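Local coordinates for DegV domain-containing protein spr0652 (Streptococcus pneumoniae, PDB 6CNG) that binds a long-chain fatty acid, here linoleic acid, and probably serves lipid transport or fatty acid metabolism as the FakB-type partner of fatty acid kinase, at residues 38-43 with 151-156; 53-58 with 77-82; 99-104 with 131-136; 247-252 with 274-279; 253-258 with 289-294. All blocks are in the same frame, centred on the assembly; numbering follows the deposited sequence.

Contact 1 closes the longest loop, from the turn at 38-43 to helix 143-157. Contacts 2 and 3 are nested inside it, one after the other. Contact 2 ties the hairpin tip at 53-58 to the loop leading into strand 82-84. Contact 3 pairs the neighbouring strands 100-105 and 132-137 of the same sheet. Contact 1 touches contact 3 through Leu152, which packs on Phe102 and Val104. Contacts 4 and 5 come later; their segments alternate along the chain, and both lie at the second sheet. Contact 4 pairs strands 247-253 and 275-280, and contact 5 joins the end of strand 247-253 to the turn before strand 294-300. A salt bridge between Asp154 and Arg248 connects contacts 1 and 4.

Contact 1 of 5, residues 38-43 with 151-156; sequences TPAINT and KLNDLI
Ala40 N donates to Asn153 OD1 at 2.9 Å, in a nearly straight bond of 169°. The other end of the same amide is held too. Its nitrogen donates to the carbonyl of Thr38, two residues before Ala40, with Asn153 ND2 to Thr38 O at 3.0 Å. That second bond is more bent, at 149°. Thr38 O lies close to the plane of the Asn153 amide, but the nitrogen sits above the carbonyl plane of Thr38. With CG anti to the backbone N (chi1 -164°), the amide leaves the helix toward the loop. The two bonds use one N-H and the oxygen, and so fix which way round the amide is turned. Asn153 thus reads two backbone groups that flank Pro39.

Van der Waals contacts of Ile156, about one turn on, extend the join. Ile156 CG2 meets Ala40 CB at 4.1 Å. The same methyl lies 3.7 Å from Thr43 OG1, where the two side chains approach tip to tip. That hydroxyl donates a hydrogen bond to Ile41 O, within the type II beta turn from Ala40 to Thr43. The turn leads from the loop into strand 43-54. Helix 143-157 lies over strand 23-28, where Asn153 touches Ile25 and Ile156 touches Trp23. Thr43 also packs on Trp23, while Leu152 and Leu155 reach helix 162-174.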
# COMPACT_ATOMS: atom_id res chain seq x y z
N THR A 38 -11.49 -8.08 11.53
CA THR A 38 -12.86 -7.96 12.01
C THR A 38 -13.76 -7.28 10.99
O THR A 38 -14.18 -6.13 11.20
CB THR A 38 -12.87 -7.20 13.33
OG1 THR A 38 -11.81 -7.68 14.16
CG2 THR A 38 -14.18 -7.42 14.04
N PRO A 39 -14.11 -7.95 9.89
CA PRO A 39 -14.94 -7.31 8.88
C PRO A 39 -16.31 -6.96 9.44
O PRO A 39 -16.89 -7.68 10.24
CB PRO A 39 -15.06 -8.35 7.77
CG PRO A 39 -14.34 -9.53 8.21
CD PRO A 39 -13.90 -9.37 9.63
N ALA A 40 -16.82 -5.82 9.00
CA ALA A 40 -18.16 -5.41 9.37
C ALA A 40 -19.18 -6.42 8.85
O ALA A 40 -18.89 -7.30 8.04
CB ALA A 40 -18.44 -4.00 8.85
N ILE A 41 -20.41 -6.31 9.36
CA ILE A 41 -21.44 -7.25 9.01
C ILE A 41 -21.79 -7.04 7.55
O ILE A 41 -21.67 -5.93 7.03
CB ILE A 41 -22.66 -7.05 9.92
CG1 ILE A 41 -22.24 -7.37 11.36
CG2 ILE A 41 -23.77 -7.93 9.50
CD1 ILE A 41 -23.25 -7.04 12.37
N ASN A 42 -22.15 -8.11 6.89
CA ASN A 42 -22.50 -8.08 5.47
C ASN A 42 -21.39 -7.49 4.63
O ASN A 42 -21.67 -6.92 3.58
CB ASN A 42 -23.80 -7.30 5.20
CG ASN A 42 -24.98 -7.86 5.95
OD1 ASN A 42 -24.98 -8.99 6.39
ND2 ASN A 42 -26.00 -7.06 6.09
N THR A 43 -20.14 -7.60 5.07
CA THR A 43 -19.01 -7.09 4.31
C THR A 43 -17.95 -8.17 4.13
O THR A 43 -17.60 -8.89 5.06
CB THR A 43 -18.38 -5.88 5.00
OG1 THR A 43 -19.38 -4.90 5.29
CG2 THR A 43 -17.33 -5.26 4.09
N LYS A 151 -10.38 1.97 7.35
CA LYS A 151 -11.36 3.01 7.56
C LYS A 151 -12.66 2.72 6.83
O LYS A 151 -13.74 2.98 7.36
CB LYS A 151 -10.79 4.35 7.11
CG LYS A 151 -11.77 5.49 7.31
CD LYS A 151 -12.25 5.67 8.73
CE LYS A 151 -11.13 5.84 9.70
NZ LYS A 151 -11.53 6.49 10.98
N LEU A 152 -12.58 2.23 5.61
CA LEU A 152 -13.82 1.88 4.95
C LEU A 152 -14.61 0.91 5.81
O LEU A 152 -15.82 1.06 6.00
CB LEU A 152 -13.50 1.28 3.61
CG LEU A 152 -12.95 2.19 2.54
CD1 LEU A 152 -12.49 1.44 1.35
CD2 LEU A 152 -14.03 3.16 2.12
N ASN A 153 -13.92 -0.09 6.38
CA ASN A 153 -14.58 -1.05 7.24
C ASN A 153 -15.16 -0.39 8.46
O ASN A 153 -16.30 -0.67 8.85
CB ASN A 153 -13.58 -2.12 7.66
CG ASN A 153 -14.26 -3.36 8.23
OD1 ASN A 153 -15.08 -3.98 7.56
ND2 ASN A 153 -13.91 -3.72 9.46
N ASP A 154 -14.38 0.46 9.11
CA ASP A 154 -14.90 1.26 10.21
C ASP A 154 -16.21 1.94 9.81
O ASP A 154 -17.23 1.79 10.48
CB ASP A 154 -13.87 2.34 10.56
CG ASP A 154 -12.70 1.83 11.37
OD1 ASP A 154 -12.61 0.63 11.70
OD2 ASP A 154 -11.85 2.69 11.69
N LEU A 155 -16.18 2.70 8.71
CA LEU A 155 -17.34 3.49 8.30
C LEU A 155 -18.56 2.62 8.06
O LEU A 155 -19.67 3.05 8.36
CB LEU A 155 -17.04 4.31 7.04
CG LEU A 155 -15.82 5.22 7.10
CD1 LEU A 155 -15.39 5.60 5.74
CD2 LEU A 155 -16.07 6.43 7.92
N ILE A 156 -18.38 1.42 7.51
CA ILE A 156 -19.53 0.55 7.28
C ILE A 156 -20.07 0.02 8.59
O ILE A 156 -21.29 -0.02 8.81
CB ILE A 156 -19.19 -0.59 6.32
CG1 ILE A 156 -18.83 -0.06 4.95
CG2 ILE A 156 -20.37 -1.46 6.21
CD1 ILE A 156 -18.18 -1.09 4.03

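Contact 2 of 5, residues 53-58 with 77-82; sequences QVADQV and TAEASK
Gln53 pairs with Lys82 through both of its backbone polar atoms. Gln53 N donates to Lys82 O at 2.8 Å, nearly along the C=O axis. The return bond, from Lys82 N to Gln53 O, is longer at 3.2 Å and lies in the carbonyl plane. Gln53 O also receives a CA-H contact from Ser81.

A water links the two segments beyond this pair. It donates to Ala80 O at 3.0 Å and to Gln53 OE1 at 3.2 Å. It also accepts a weak bond from Ala55 N. The Gln53 chain is bent at chi2 (-147°), and its amide oxygen reaches this water.

The pair is an antiparallel hydrogen-bonded bridge where strand 43-54 meets strand 82-84. Strand 43-54 also forms a hairpin with strand 57-60, closed by a type II' turn from Val54 to Gln57. There Val54 N donates to Gln57 O, and Gln57 N donates to Val54 O. Strand 82-84 continues to Ser83, which probably binds the fatty acid, as in relatives.

Ser81 OG lies against both Val54 methyls, 3.5 Å from Val54 CG2, and Val54 CG1 also meets Thr77 OG1 at 3.5 Å. Thr77 OG1 is hydrogen-bonded to Thr73 O in helix 67-76; against the Val54 methyl it makes only van der Waals contact. Asn191 ND2 donates to Ser81 O.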
# COMPACT_ATOMS: atom_id res chain seq x y z
N GLN A 53 6.99 -11.32 -12.54
CA GLN A 53 7.62 -12.29 -13.43
C GLN A 53 9.12 -12.31 -13.17
O GLN A 53 9.78 -11.27 -13.27
CB GLN A 53 7.33 -11.91 -14.88
CG GLN A 53 7.88 -12.87 -15.95
CD GLN A 53 8.32 -12.17 -17.26
OE1 GLN A 53 9.51 -11.89 -17.47
NE2 GLN A 53 7.36 -11.90 -18.13
N VAL A 54 9.66 -13.49 -12.84
CA VAL A 54 11.09 -13.70 -12.68
C VAL A 54 11.52 -14.75 -13.69
O VAL A 54 11.20 -15.93 -13.53
CB VAL A 54 11.45 -14.15 -11.26
CG1 VAL A 54 12.91 -14.19 -11.10
CG2 VAL A 54 10.80 -13.24 -10.24
N ALA A 55 12.28 -14.34 -14.70
CA ALA A 55 12.63 -15.17 -15.87
C ALA A 55 11.33 -15.70 -16.48
O ALA A 55 10.42 -14.91 -16.72
CB ALA A 55 13.68 -16.21 -15.48
N ASP A 56 11.20 -17.01 -16.76
CA ASP A 56 9.97 -17.57 -17.32
C ASP A 56 9.03 -18.15 -16.25
O ASP A 56 8.14 -18.93 -16.59
CB ASP A 56 10.23 -18.56 -18.47
CG ASP A 56 11.25 -19.64 -18.12
OD1 ASP A 56 11.91 -19.54 -17.06
OD2 ASP A 56 11.41 -20.60 -18.93
N GLN A 57 9.18 -17.74 -14.99
CA GLN A 57 8.28 -18.12 -13.90
C GLN A 57 7.43 -16.93 -13.46
O GLN A 57 7.91 -15.79 -13.39
CB GLN A 57 9.08 -18.64 -12.70
CG GLN A 57 8.23 -19.11 -11.55
CD GLN A 57 9.00 -19.97 -10.56
OE1 GLN A 57 10.24 -19.89 -10.45
NE2 GLN A 57 8.27 -20.80 -9.81
N VAL A 58 6.18 -17.18 -13.15
CA VAL A 58 5.26 -16.13 -12.73
C VAL A 58 4.81 -16.40 -11.30
O VAL A 58 4.45 -17.53 -10.94
CB VAL A 58 4.06 -16.01 -13.67
CG1 VAL A 58 3.08 -15.05 -13.09
CG2 VAL A 58 4.49 -15.55 -15.03
N THR A 77 18.42 -13.92 -9.79
CA THR A 77 18.29 -13.88 -11.23
C THR A 77 18.90 -12.58 -11.68
O THR A 77 18.46 -11.51 -11.26
CB THR A 77 16.83 -13.96 -11.64
OG1 THR A 77 16.30 -15.22 -11.21
CG2 THR A 77 16.71 -13.85 -13.13
N ALA A 78 19.92 -12.69 -12.52
CA ALA A 78 20.59 -11.50 -13.00
C ALA A 78 19.68 -10.70 -13.90
O ALA A 78 19.70 -9.47 -13.87
CB ALA A 78 21.85 -11.91 -13.74
N GLU A 79 18.86 -11.37 -14.70
CA GLU A 79 17.85 -10.68 -15.48
C GLU A 79 16.85 -9.97 -14.56
O GLU A 79 16.44 -10.49 -13.53
CB GLU A 79 17.10 -11.67 -16.36
CG GLU A 79 16.10 -11.01 -17.29
CD GLU A 79 15.54 -11.94 -18.35
OE1 GLU A 79 15.09 -11.44 -19.41
OE2 GLU A 79 15.56 -13.18 -18.13
N ALA A 80 16.48 -8.75 -14.95
CA ALA A 80 15.56 -7.95 -14.16
C ALA A 80 14.20 -8.64 -14.10
O ALA A 80 13.75 -9.27 -15.06
CB ALA A 80 15.38 -6.55 -14.77
N SER A 81 13.54 -8.49 -12.96
CA SER A 81 12.17 -8.95 -12.77
C SER A 81 11.21 -7.79 -13.01
O SER A 81 11.59 -6.62 -12.92
CB SER A 81 12.02 -9.54 -11.36
OG SER A 81 12.89 -10.64 -11.14
N LYS A 82 9.95 -8.12 -13.30
CA LYS A 82 8.93 -7.18 -13.75
C LYS A 82 7.60 -7.42 -13.06
O LYS A 82 7.24 -8.56 -12.81
CB LYS A 82 8.72 -7.37 -15.26
CG LYS A 82 7.38 -6.85 -15.81
CD LYS A 82 7.31 -6.93 -17.35
CE LYS A 82 6.12 -6.14 -17.94
NZ LYS A 82 5.32 -5.36 -16.93
O HOH W 1 12.59 -11.57 -16.55

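Contact 3 of 5, residues 99-104 with 131-136; sequences KNIFLV and TKIHVI
Phe102 places CG beside its backbone N (chi1 -64°), whereas His134, its neighbour in the parallel register, swings CG to the far side from its own N (chi1 -179°). This leaves Phe102 CD2 against the His134 CB methylene at 3.7 Å. The two rings meet rim to rim, with their planes at 65°. Along the same face, Ile136 CD1 approaches Val104 CG2 at 4.1 Å.

On the reverse face Ile101 and Ile133 lie side by side and point the same way, with Ile101 CB to Ile133 CG1 at 3.9 Å. The Ile101 side chain also slants across that of Thr131, with Ile101 CD1 to Thr131 CG2 at 4.0 Å.

Five backbone bonds run between the strands, from Lys132 N to Lys99 O through to Ile136 N to Leu103 O. The strands are adjacent in a right-handed beta-alpha-beta unit whose crossover is helix 113-127. That helix packs on the face of Leu103, Ile133 and Val135. Helices 143-157 and 162-174 lie on the face of Phe102 and Val104, where Phe102 stacks with Phe162. Strand 23-28 pairs with the other edge of strand 100-105.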
# COMPACT_ATOMS: atom_id res chain seq x y z
N LYS A 99 -23.62 -5.57 -3.53
CA LYS A 99 -24.37 -4.44 -4.07
C LYS A 99 -23.67 -3.10 -3.86
O LYS A 99 -23.90 -2.15 -4.62
CB LYS A 99 -25.77 -4.39 -3.44
CG LYS A 99 -26.62 -5.68 -3.55
CD LYS A 99 -26.44 -6.61 -2.34
CE LYS A 99 -27.76 -7.16 -1.75
NZ LYS A 99 -28.59 -6.12 -1.08
N ASN A 100 -22.83 -3.00 -2.84
CA ASN A 100 -22.11 -1.79 -2.48
C ASN A 100 -20.62 -2.13 -2.50
O ASN A 100 -20.16 -2.92 -1.67
CB ASN A 100 -22.51 -1.37 -1.08
CG ASN A 100 -23.86 -0.67 -1.01
OD1 ASN A 100 -24.57 -0.55 -1.98
ND2 ASN A 100 -24.19 -0.20 0.16
N ILE A 101 -19.86 -1.54 -3.43
CA ILE A 101 -18.47 -1.92 -3.67
C ILE A 101 -17.55 -0.71 -3.64
O ILE A 101 -17.77 0.27 -4.35
CB ILE A 101 -18.30 -2.64 -5.02
CG1 ILE A 101 -19.12 -3.92 -5.06
CG2 ILE A 101 -16.85 -2.97 -5.25
CD1 ILE A 101 -19.33 -4.46 -6.43
N PHE A 102 -16.50 -0.80 -2.83
CA PHE A 102 -15.38 0.13 -2.83
C PHE A 102 -14.13 -0.59 -3.28
O PHE A 102 -13.88 -1.73 -2.89
CB PHE A 102 -15.14 0.72 -1.44
CG PHE A 102 -16.26 1.53 -0.98
CD1 PHE A 102 -17.37 0.94 -0.43
CD2 PHE A 102 -16.26 2.88 -1.18
CE1 PHE A 102 -18.45 1.70 -0.06
CE2 PHE A 102 -17.33 3.64 -0.81
CZ PHE A 102 -18.42 3.05 -0.25
N LEU A 103 -13.35 0.09 -4.08
CA LEU A 103 -12.18 -0.49 -4.69
C LEU A 103 -11.06 0.50 -4.50
O LEU A 103 -11.11 1.61 -5.03
CB LEU A 103 -12.46 -0.78 -6.17
CG LEU A 103 -11.48 -1.64 -6.95
CD1 LEU A 103 -11.96 -1.75 -8.37
CD2 LEU A 103 -10.06 -1.12 -6.89
N VAL A 104 -10.05 0.11 -3.74
CA VAL A 104 -8.87 0.93 -3.52
C VAL A 104 -7.74 0.31 -4.29
O VAL A 104 -7.40 -0.86 -4.09
CB VAL A 104 -8.52 1.00 -2.03
CG1 VAL A 104 -7.41 2.01 -1.78
CG2 VAL A 104 -9.74 1.34 -1.23
N THR A 131 -26.17 -1.70 -8.77
CA THR A 131 -24.93 -1.83 -8.01
C THR A 131 -24.27 -0.47 -7.90
O THR A 131 -24.34 0.35 -8.82
CB THR A 131 -23.97 -2.81 -8.72
OG1 THR A 131 -24.60 -4.09 -8.88
CG2 THR A 131 -22.66 -2.97 -7.95
N LYS A 132 -23.65 -0.22 -6.75
CA LYS A 132 -22.90 1.01 -6.52
C LYS A 132 -21.43 0.67 -6.32
O LYS A 132 -21.10 -0.24 -5.56
CB LYS A 132 -23.42 1.77 -5.31
CG LYS A 132 -24.85 2.24 -5.47
CD LYS A 132 -25.37 2.82 -4.16
CE LYS A 132 -26.66 3.60 -4.34
NZ LYS A 132 -27.19 4.02 -3.04
N ILE A 133 -20.55 1.43 -6.98
CA ILE A 133 -19.12 1.15 -6.98
C ILE A 133 -18.38 2.48 -6.91
O ILE A 133 -18.67 3.41 -7.67
CB ILE A 133 -18.68 0.35 -8.23
CG1 ILE A 133 -19.42 -0.99 -8.35
CG2 ILE A 133 -17.22 0.08 -8.17
CD1 ILE A 133 -19.42 -1.56 -9.74
N HIS A 134 -17.43 2.57 -5.98
CA HIS A 134 -16.57 3.73 -5.84
C HIS A 134 -15.12 3.29 -5.90
O HIS A 134 -14.67 2.53 -5.03
CB HIS A 134 -16.85 4.44 -4.52
CG HIS A 134 -16.02 5.67 -4.31
ND1 HIS A 134 -16.25 6.84 -4.99
CD2 HIS A 134 -15.00 5.92 -3.46
CE1 HIS A 134 -15.38 7.75 -4.58
NE2 HIS A 134 -14.62 7.22 -3.65
N VAL A 135 -14.40 3.78 -6.90
CA VAL A 135 -13.00 3.46 -7.12
C VAL A 135 -12.15 4.57 -6.52
O VAL A 135 -12.32 5.75 -6.85
CB VAL A 135 -12.68 3.31 -8.61
CG1 VAL A 135 -11.26 2.86 -8.79
CG2 VAL A 135 -13.64 2.36 -9.30
N ILE A 136 -11.22 4.18 -5.68
CA ILE A 136 -10.35 5.09 -4.98
C ILE A 136 -8.96 4.80 -5.50
O ILE A 136 -8.44 3.71 -5.33
CB ILE A 136 -10.42 4.85 -3.46
CG1 ILE A 136 -11.86 5.09 -3.01
CG2 ILE A 136 -9.45 5.72 -2.78
CD1 ILE A 136 -12.17 4.61 -1.61

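Contact 4 of 5, residues 247-252 with 274-279; sequences GRIVMA and ADIKIL
Met251 stretches its chain so that CE reaches Ile276 CG2 at 4.0 Å, crossing that side chain at a slant. Its first torsion sets CG beside the backbone N (chi1 -62°), and the chain is extended from there. Ile276 also lies alongside Ile249, with Ile276 CG1 to Ile249 CB at 4.1 Å. These side chains share one face of the sheet with Ile278.

The opposite face carries Val250 and Leu279, whose methyls Val250 CG1 and Leu279 CD1 meet at 3.9 Å. Further along it are the charged groups. Arg248 and Asp275 lie side by side, but their guanidinium and carboxylate planes are 74° apart and they form no direct salt bridge. Water joins them instead. It accepts from Arg248 NE at 3.0 Å, in the guanidinium plane, and donates to Asp275 OD2.

The backbones pair in parallel register through four bonds, from Ile249 N to Asp275 O through to Leu279 N to Met251 O. Met251 N to Lys277 O is almost straight, at 178°. Strands 247-253 and 275-280 belong to a beta-alpha-beta unit, with helix 257-270 as the crossover. Within this chain, strand 275-280 is the outermost strand on its side of the sheet. Helix 257-270 packs on the Ile249 and Met251 face, through Ile267, Cys260 and Leu263.

On the charged face, Arg248 NH2 makes a salt bridge to Asp154 of helix 143-157. Lys277 NZ does the same with Glu150, and its ion pair with Asp275 OD1 is long at 3.7 Å.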
# COMPACT_ATOMS: atom_id res chain seq x y z
N GLY A 247 -2.50 9.69 16.05
CA GLY A 247 -3.45 8.83 15.38
C GLY A 247 -2.93 7.46 14.97
O GLY A 247 -1.96 6.94 15.51
N ARG A 248 -3.59 6.88 13.99
CA ARG A 248 -3.24 5.54 13.57
C ARG A 248 -2.00 5.55 12.68
O ARG A 248 -1.80 6.46 11.87
CB ARG A 248 -4.37 4.90 12.79
CG ARG A 248 -5.60 4.59 13.60
CD ARG A 248 -6.68 4.00 12.71
NE ARG A 248 -7.89 3.78 13.46
CZ ARG A 248 -9.05 3.46 12.93
NH1 ARG A 248 -9.17 3.31 11.63
NH2 ARG A 248 -10.10 3.31 13.72
N ILE A 249 -1.18 4.53 12.85
CA ILE A 249 -0.07 4.22 11.96
C ILE A 249 -0.15 2.76 11.58
O ILE A 249 -0.47 1.91 12.41
CB ILE A 249 1.27 4.49 12.64
CG1 ILE A 249 1.40 5.95 13.02
CG2 ILE A 249 2.38 4.10 11.73
CD1 ILE A 249 2.66 6.24 13.78
N VAL A 250 0.17 2.47 10.32
CA VAL A 250 0.37 1.12 9.79
C VAL A 250 1.75 1.07 9.15
O VAL A 250 1.99 1.75 8.15
CB VAL A 250 -0.71 0.73 8.78
CG1 VAL A 250 -0.42 -0.61 8.24
CG2 VAL A 250 -2.05 0.73 9.44
N MET A 251 2.65 0.29 9.72
CA MET A 251 3.99 0.10 9.18
C MET A 251 4.03 -1.24 8.45
O MET A 251 4.11 -2.30 9.07
CB MET A 251 5.02 0.07 10.31
CG MET A 251 5.14 1.32 11.14
SD MET A 251 6.36 1.14 12.45
CE MET A 251 6.15 2.65 13.35
N ALA A 252 4.00 -1.20 7.12
CA ALA A 252 4.28 -2.37 6.29
C ALA A 252 5.78 -2.48 6.06
O ALA A 252 6.40 -1.56 5.54
CB ALA A 252 3.55 -2.22 4.97
N ALA A 274 -0.78 6.50 20.68
CA ALA A 274 -0.64 6.06 19.30
C ALA A 274 -1.13 4.63 19.14
O ALA A 274 -0.88 3.77 19.98
CB ALA A 274 0.82 6.16 18.86
N ASP A 275 -1.81 4.39 18.02
CA ASP A 275 -2.39 3.11 17.68
C ASP A 275 -1.58 2.66 16.48
O ASP A 275 -1.83 3.09 15.35
CB ASP A 275 -3.88 3.30 17.38
CG ASP A 275 -4.55 2.03 16.87
OD1 ASP A 275 -3.89 0.97 16.78
OD2 ASP A 275 -5.77 2.09 16.56
N ILE A 276 -0.60 1.82 16.72
CA ILE A 276 0.33 1.39 15.69
C ILE A 276 0.15 -0.10 15.45
O ILE A 276 0.04 -0.89 16.39
CB ILE A 276 1.77 1.69 16.14
CG1 ILE A 276 1.92 3.16 16.50
CG2 ILE A 276 2.77 1.29 15.06
CD1 ILE A 276 3.25 3.46 17.12
N LYS A 277 0.13 -0.46 14.16
CA LYS A 277 0.19 -1.83 13.67
C LYS A 277 1.44 -2.01 12.81
O LYS A 277 1.86 -1.09 12.11
CB LYS A 277 -1.05 -2.15 12.81
CG LYS A 277 -2.41 -1.89 13.45
CD LYS A 277 -3.55 -1.87 12.39
CE LYS A 277 -4.82 -1.12 12.86
NZ LYS A 277 -4.62 0.34 13.20
N ILE A 278 2.04 -3.18 12.88
CA ILE A 278 3.17 -3.54 12.03
C ILE A 278 2.74 -4.76 11.22
O ILE A 278 2.31 -5.77 11.80
CB ILE A 278 4.44 -3.84 12.86
CG1 ILE A 278 4.70 -2.72 13.88
CG2 ILE A 278 5.64 -4.04 11.97
CD1 ILE A 278 5.78 -3.07 14.89
N LEU A 279 2.78 -4.64 9.89
CA LEU A 279 2.35 -5.71 9.00
C LEU A 279 3.47 -6.11 8.05
O LEU A 279 4.25 -5.27 7.62
CB LEU A 279 1.16 -5.30 8.12
CG LEU A 279 -0.11 -4.86 8.84
CD1 LEU A 279 -1.09 -4.43 7.79
CD2 LEU A 279 -0.63 -6.01 9.65
O HOH W 2 -7.47 3.90 16.46

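Contact 5 of 5, residues 253-258 with 289-294; sequences QRNNEK and AEEGGL
A G1 beta bulge joins the two segments. Gly292 and Gly293 together stand opposite the single residue Arg254, next to the antiparallel non-hydrogen-bonded pair Gln253 and Leu294. Arg254 N donates to Gly293 O at 3.0 Å. Its carbonyl takes the N-H of Gly292, with Gly292 N to Arg254 O at 2.9 Å, a more bent bond. Gly292 has positive phi (82°), and Gly293 CA lies close against Ala289 O. Both glycines belong to the type II turn from Glu290 to Gly293, which Gly293 N closes onto Glu290 O.

The carboxylate of Glu291 binds two side chains of the other segment, one on each oxygen. Arg254 NE forms a salt bridge to Glu291 OE1 at 3.0 Å. The oxygen lies in the guanidinium plane, at its edge, while the nitrogen meets the carboxylate from above its plane. Arg254 NH2 adds a weak bond to the same oxygen. Asn255 ND2 reaches Glu291 OE2 at 2.9 Å, on the syn side, in a nearly straight bond of 173°. Asn255 ND2 also sits over one face of the Arg254 guanidinium, toward its rim.

Gln253 turns back on its own segment. Its CG lies between the backbone N and carbonyl carbon (chi1 52°), and its OE1 accepts from Asn256 N at 2.6 Å, just before helix 257-270.

Ala289, at the end of helix 283-289, lines the linoleic acid pocket. Arg254 NH2 also pairs with Asp68 of helix 67-76, while Gln253 and Leu294 pack on Cys260 of helix 257-270. Strand 294-300 then runs on beside strand 247-253.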
# COMPACT_ATOMS: atom_id res chain seq x y z
N GLN A 253 6.36 -3.62 6.42
CA GLN A 253 7.80 -3.76 6.38
C GLN A 253 8.22 -5.11 5.79
O GLN A 253 7.48 -6.09 5.85
CB GLN A 253 8.41 -3.62 7.78
CG GLN A 253 7.79 -4.50 8.82
CD GLN A 253 8.36 -5.89 8.83
OE1 GLN A 253 9.52 -6.08 8.54
NE2 GLN A 253 7.54 -6.87 9.18
N ARG A 254 9.42 -5.12 5.20
CA ARG A 254 10.06 -6.31 4.67
C ARG A 254 11.33 -6.56 5.46
O ARG A 254 12.35 -5.91 5.23
CB ARG A 254 10.39 -6.15 3.20
CG ARG A 254 11.08 -7.34 2.59
CD ARG A 254 10.27 -8.60 2.73
NE ARG A 254 11.01 -9.77 2.31
CZ ARG A 254 10.60 -11.01 2.50
NH1 ARG A 254 9.44 -11.26 3.10
NH2 ARG A 254 11.37 -12.00 2.11
N ASN A 255 11.28 -7.51 6.37
CA ASN A 255 12.44 -7.86 7.17
C ASN A 255 13.03 -6.62 7.84
O ASN A 255 14.23 -6.37 7.83
CB ASN A 255 13.50 -8.60 6.35
CG ASN A 255 13.25 -10.10 6.27
OD1 ASN A 255 12.84 -10.72 7.24
ND2 ASN A 255 13.49 -10.67 5.11
N ASN A 256 12.15 -5.84 8.43
CA ASN A 256 12.53 -4.62 9.11
C ASN A 256 11.79 -4.51 10.44
O ASN A 256 11.47 -3.41 10.89
CB ASN A 256 12.23 -3.41 8.22
CG ASN A 256 13.05 -2.22 8.60
OD1 ASN A 256 14.15 -2.35 9.10
ND2 ASN A 256 12.52 -1.05 8.34
N GLU A 257 11.53 -5.64 11.10
CA GLU A 257 10.76 -5.62 12.33
C GLU A 257 11.49 -4.89 13.45
O GLU A 257 10.85 -4.28 14.30
CB GLU A 257 10.49 -7.05 12.81
CG GLU A 257 9.40 -7.75 12.04
CD GLU A 257 9.92 -8.59 10.90
OE1 GLU A 257 11.01 -8.31 10.38
OE2 GLU A 257 9.21 -9.56 10.52
N LYS A 258 12.81 -4.97 13.49
CA LYS A 258 13.51 -4.35 14.61
C LYS A 258 13.48 -2.83 14.47
O LYS A 258 13.32 -2.12 15.48
CB LYS A 258 14.94 -4.87 14.73
CG LYS A 258 15.65 -4.53 16.04
CD LYS A 258 14.87 -5.07 17.24
CE LYS A 258 15.71 -5.15 18.47
NZ LYS A 258 15.19 -6.24 19.32
N ALA A 289 9.76 -2.45 -2.35
CA ALA A 289 10.42 -1.84 -1.20
C ALA A 289 11.72 -2.54 -0.87
O ALA A 289 12.63 -1.91 -0.31
CB ALA A 289 9.49 -1.86 0.01
N GLU A 290 11.80 -3.83 -1.19
CA GLU A 290 12.99 -4.65 -1.05
C GLU A 290 13.39 -4.87 0.39
O GLU A 290 12.72 -4.43 1.32
CB GLU A 290 14.14 -4.06 -1.87
CG GLU A 290 13.83 -3.97 -3.37
CD GLU A 290 15.07 -3.98 -4.24
OE1 GLU A 290 15.91 -4.89 -4.10
OE2 GLU A 290 15.21 -3.08 -5.08
N GLU A 291 14.49 -5.58 0.58
CA GLU A 291 14.84 -6.02 1.91
C GLU A 291 15.22 -4.84 2.78
O GLU A 291 15.97 -3.96 2.36
CB GLU A 291 15.96 -7.04 1.82
CG GLU A 291 15.55 -8.29 1.08
CD GLU A 291 14.52 -9.09 1.81
OE1 GLU A 291 13.82 -9.88 1.16
OE2 GLU A 291 14.41 -8.93 3.04
N GLY A 292 14.70 -4.85 3.99
CA GLY A 292 14.86 -3.75 4.91
C GLY A 292 13.90 -2.61 4.70
O GLY A 292 14.00 -1.60 5.39
N GLY A 293 12.97 -2.74 3.76
CA GLY A 293 12.12 -1.63 3.41
C GLY A 293 10.97 -1.44 4.37
O GLY A 293 10.53 -2.34 5.08
N LEU A 294 10.46 -0.21 4.38
CA LEU A 294 9.34 0.17 5.22
C LEU A 294 8.43 1.12 4.46
O LEU A 294 8.91 2.07 3.85
CB LEU A 294 9.86 0.90 6.45
CG LEU A 294 8.79 1.65 7.25
CD1 LEU A 294 7.84 0.70 7.93
CD2 LEU A 294 9.45 2.54 8.26